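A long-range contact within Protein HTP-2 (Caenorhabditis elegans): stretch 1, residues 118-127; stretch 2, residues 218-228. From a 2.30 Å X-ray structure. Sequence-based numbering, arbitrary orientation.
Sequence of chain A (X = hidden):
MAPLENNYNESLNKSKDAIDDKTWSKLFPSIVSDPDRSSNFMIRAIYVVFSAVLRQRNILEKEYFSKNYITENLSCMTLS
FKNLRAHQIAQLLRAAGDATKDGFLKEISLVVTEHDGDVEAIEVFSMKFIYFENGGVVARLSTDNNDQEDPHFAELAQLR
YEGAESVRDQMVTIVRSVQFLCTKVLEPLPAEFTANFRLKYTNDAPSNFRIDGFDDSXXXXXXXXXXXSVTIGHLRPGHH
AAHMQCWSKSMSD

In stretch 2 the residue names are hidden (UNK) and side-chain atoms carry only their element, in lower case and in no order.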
# COMPACT_ATOMS: atom_id res chain seq x y z
N ASP A 118 -6.37 -18.53 -10.25
CA ASP A 118 -5.70 -19.36 -9.25
C ASP A 118 -5.84 -18.78 -7.85
O ASP A 118 -5.76 -17.57 -7.66
CB ASP A 118 -4.21 -19.53 -9.60
CG ASP A 118 -3.98 -20.55 -10.70
OD1 ASP A 118 -4.84 -21.43 -10.88
OD2 ASP A 118 -2.92 -20.48 -11.36
N VAL A 119 -6.04 -19.65 -6.87
CA VAL A 119 -6.11 -19.25 -5.47
C VAL A 119 -4.71 -19.32 -4.86
O VAL A 119 -4.46 -18.79 -3.78
CB VAL A 119 -7.10 -20.14 -4.68
CG1 VAL A 119 -7.31 -19.59 -3.28
CG2 VAL A 119 -8.43 -20.23 -5.42
N GLU A 120 -3.80 -19.99 -5.56
CA GLU A 120 -2.41 -20.07 -5.13
C GLU A 120 -1.55 -19.16 -5.99
O GLU A 120 -1.54 -19.26 -7.21
CB GLU A 120 -1.90 -21.51 -5.22
CG GLU A 120 -0.49 -21.69 -4.70
CD GLU A 120 -0.00 -23.12 -4.79
OE1 GLU A 120 -0.75 -23.97 -5.31
OE2 GLU A 120 1.13 -23.39 -4.34
N ALA A 121 -0.81 -18.26 -5.34
CA ALA A 121 -0.02 -17.27 -6.06
C ALA A 121 1.45 -17.67 -6.17
O ALA A 121 1.93 -18.53 -5.43
CB ALA A 121 -0.14 -15.92 -5.39
N ILE A 122 2.14 -17.04 -7.10
CA ILE A 122 3.58 -17.23 -7.27
C ILE A 122 4.32 -16.00 -6.76
O ILE A 122 5.54 -16.04 -6.56
CB ILE A 122 3.95 -17.50 -8.74
CG1 ILE A 122 3.76 -16.24 -9.59
CG2 ILE A 122 3.12 -18.65 -9.30
CD1 ILE A 122 4.48 -16.29 -10.93
N GLU A 123 3.58 -14.92 -6.54
CA GLU A 123 4.13 -13.69 -5.98
C GLU A 123 3.02 -12.82 -5.38
O GLU A 123 1.97 -12.63 -6.00
CB GLU A 123 4.89 -12.91 -7.06
CG GLU A 123 5.54 -11.63 -6.56
CD GLU A 123 6.58 -11.09 -7.52
OE1 GLU A 123 7.70 -11.66 -7.58
OE2 GLU A 123 6.28 -10.11 -8.23
N VAL A 124 3.26 -12.29 -4.18
CA VAL A 124 2.28 -11.45 -3.50
C VAL A 124 2.91 -10.21 -2.86
O VAL A 124 3.89 -10.32 -2.13
CB VAL A 124 1.52 -12.22 -2.40
CG1 VAL A 124 0.64 -11.27 -1.59
CG2 VAL A 124 0.68 -13.33 -3.00
N PHE A 125 2.35 -9.04 -3.15
CA PHE A 125 2.70 -7.83 -2.42
C PHE A 125 1.50 -7.40 -1.58
O PHE A 125 0.48 -6.98 -2.13
CB PHE A 125 3.12 -6.72 -3.38
CG PHE A 125 4.51 -6.88 -3.91
CD1 PHE A 125 4.76 -7.69 -5.01
CD2 PHE A 125 5.58 -6.22 -3.31
CE1 PHE A 125 6.05 -7.84 -5.50
CE2 PHE A 125 6.87 -6.37 -3.79
CZ PHE A 125 7.10 -7.18 -4.89
N SER A 126 1.62 -7.52 -0.26
CA SER A 126 0.48 -7.30 0.63
C SER A 126 0.66 -6.09 1.53
O SER A 126 1.75 -5.80 2.01
CB SER A 126 0.24 -8.54 1.49
OG SER A 126 1.37 -8.83 2.30
N MET A 127 -0.44 -5.36 1.74
CA MET A 127 -0.46 -4.25 2.67
C MET A 127 -1.57 -4.45 3.70
O MET A 127 -2.75 -4.32 3.38
CB MET A 127 -0.64 -2.92 1.92
CG MET A 127 -0.37 -1.68 2.78
SD MET A 127 -0.35 -0.13 1.85
CE MET A 127 0.70 -0.57 0.46
N UNK A 218 -15.31 -15.93 -2.05
CA UNK A 218 -15.11 -16.86 -0.94
C UNK A 218 -13.68 -17.39 -0.95
O UNK A 218 -13.36 -18.35 -0.26
c UNK A 218 -16.11 -18.01 -1.02
o UNK A 218 -16.11 -18.60 -2.31
N UNK A 219 -12.83 -16.74 -1.73
CA UNK A 219 -11.43 -17.13 -1.85
C UNK A 219 -10.51 -15.92 -1.88
O UNK A 219 -10.75 -14.96 -2.62
o UNK A 219 -11.95 -17.48 -4.20
c UNK A 219 -11.60 -19.44 -2.85
c UNK A 219 -11.18 -18.00 -3.10
N UNK A 220 -9.44 -15.97 -1.09
CA UNK A 220 -8.44 -14.92 -1.04
C UNK A 220 -7.24 -15.33 -1.90
O UNK A 220 -7.35 -15.41 -3.13
c UNK A 220 -7.40 -13.29 0.63
c UNK A 220 -6.29 -10.78 1.07
c UNK A 220 -6.65 -13.03 1.77
c UNK A 220 -7.58 -12.27 -0.29
c UNK A 220 -7.99 -14.66 0.40
c UNK A 220 -7.03 -11.02 -0.07
c UNK A 220 -6.10 -11.78 1.99
N UNK A 221 -6.12 -15.60 -1.26
CA UNK A 221 -4.98 -16.23 -1.92
C UNK A 221 -4.27 -17.19 -0.97
O UNK A 221 -4.34 -17.03 0.24
o UNK A 221 -1.47 -12.01 1.52
c UNK A 221 -3.99 -15.17 -2.45
c UNK A 221 -2.18 -14.79 -0.72
c UNK A 221 -3.81 -13.07 -1.06
c UNK A 221 -3.20 -12.30 -0.09
c UNK A 221 -1.57 -14.02 0.25
c UNK A 221 -3.32 -14.33 -1.39
c UNK A 221 -2.08 -12.78 0.56
N UNK A 222 -3.60 -18.18 -1.54
CA UNK A 222 -2.83 -19.13 -0.74
C UNK A 222 -1.38 -19.11 -1.22
O UNK A 222 -1.10 -18.73 -2.36
c UNK A 222 -3.41 -20.56 -0.84
o UNK A 222 -4.83 -20.51 -0.62
c UNK A 222 -2.77 -21.48 0.19
N UNK A 223 -0.46 -19.51 -0.35
CA UNK A 223 0.96 -19.51 -0.68
C UNK A 223 1.48 -20.93 -0.82
O UNK A 223 0.88 -21.87 -0.30
c UNK A 223 2.08 -16.79 1.91
c UNK A 223 1.28 -17.35 0.75
c UNK A 223 1.76 -18.76 0.38
c UNK A 223 1.37 -16.44 -0.46
N UNK A 224 2.60 -21.10 -1.54
CA UNK A 224 3.34 -22.37 -1.48
C UNK A 224 3.89 -22.59 -0.08
O UNK A 224 3.88 -21.66 0.73
c UNK A 224 3.14 -20.20 -2.57
c UNK A 224 4.47 -22.17 -2.50
c UNK A 224 3.96 -21.11 -3.42
N UNK A 225 4.37 -23.79 0.20
CA UNK A 225 4.85 -24.11 1.54
C UNK A 225 6.29 -23.66 1.76
O UNK A 225 6.71 -23.44 2.90
o UNK A 225 2.78 -26.68 0.94
c UNK A 225 3.27 -26.05 1.90
c UNK A 225 4.72 -25.61 1.81
o UNK A 225 2.62 -25.78 2.94
N UNK A 226 7.04 -23.51 0.68
CA UNK A 226 8.44 -23.13 0.78
C UNK A 226 8.73 -21.75 0.23
O UNK A 226 9.88 -21.41 -0.04
N UNK A 227 7.69 -20.95 0.05
CA UNK A 227 7.85 -19.62 -0.52
C UNK A 227 8.50 -18.68 0.50
O UNK A 227 8.22 -18.75 1.70
c UNK A 227 6.50 -19.05 -1.02
c UNK A 227 5.54 -18.77 0.13
c UNK A 227 6.73 -17.80 -1.88
c UNK A 227 5.53 -17.41 -2.72
N UNK A 228 9.39 -17.82 0.02
CA UNK A 228 10.13 -16.91 0.88
C UNK A 228 9.34 -15.64 1.20
O UNK A 228 8.47 -15.24 0.43
o UNK A 228 12.77 -17.21 2.65
c UNK A 228 11.48 -16.54 0.25
n UNK A 228 13.36 -19.25 1.93
c UNK A 228 12.90 -18.02 1.74
c UNK A 228 12.51 -17.66 0.31

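Position 218 carries one carbon and then one oxygen, a short hydroxyl arm that stays out of reach of stretch 1; it is Ser-218, at home on an exposed loop. At 219 the first side-chain carbon bears an oxygen and a methyl carbon, and the methyl approaches Val-119: this is Thr-219. Its CB points toward stretch 1, and its CG2 lies 4.2 Å from CG2 of Val-119, a loose apolar touch at the exposed margin.

Position 220 has one carbon leading to a ring of six carbons with no heteroatom, and only its backbone comes close to Val-119: Phe-220. Its CB points away from stretch 1, so the side chain is not what meets it; the backbone O lies 4.2 Å from Val-119 CG1. Position 221 repeats that plan but adds an oxygen at the far end of the ring, one face of which is covered by Val-124, giving Tyr-221. Val-124 CG1 sits 4.2 Å from the ring centroid and 3.8 Å from CZ, in a CH-pi contact. The flat ring offers a methyl a broad surface, while OH reaches within 3.9 Å of Ser-126 CB and is hydrogen-bonded elsewhere in the structure.

At 222 a carbon again carries one oxygen and one carbon, the oxygen near Val-119: Thr-222. Its OG1 is 3.8 Å from Val-119 CG1, but its backbone does more, pairing with stretch 1; branching at CB favours the extended conformation found here. Four carbons forked at the second, one tip near Val-124, identify 223 as Leu-223. Its CB points away, yet the end of the chain comes nearer, placing CD2 4.1 Å from CG2 of Val-124.

Three carbons closing onto the backbone nitrogen, beside Glu-120 and Ala-121, make 224 Pro-224. This nitrogen has no N-H to donate; the ring packs with CD 3.5 Å from Ala-121 O and CG 3.7 Å from Glu-120 OE2. Position 225, two carbons with two oxygens on the second, touches nothing on stretch 1 and is Asp-225, its charge readily hydrated. Position 226, with no side-chain atoms, is Gly-226, a flexible link clear of stretch 1. Four carbons forked at the first, the longer arm reaching Ile-122, reveal Ile-227; that arm brings CD1 to 4.1 Å from Ile-122 O. Three carbons ending in an oxygen and a nitrogen, out of reach, make 228 Gln-228, whose amide suits exposure.

The contact rests on a single beta bridge between Glu-120 and Thr-222. Thr-222 N donates to Val-119 O at a very short 2.5 Å, and Ala-121 N donates to Thr-222 O at 3.0 Å, so Thr-222 uses both backbone polar groups. Beside this polar clasp, Val-124 packs against Tyr-221 and Leu-223, adding apolar contact to the backbone pairing.

Stretch 2 218-228: STFYTLPDGIQ
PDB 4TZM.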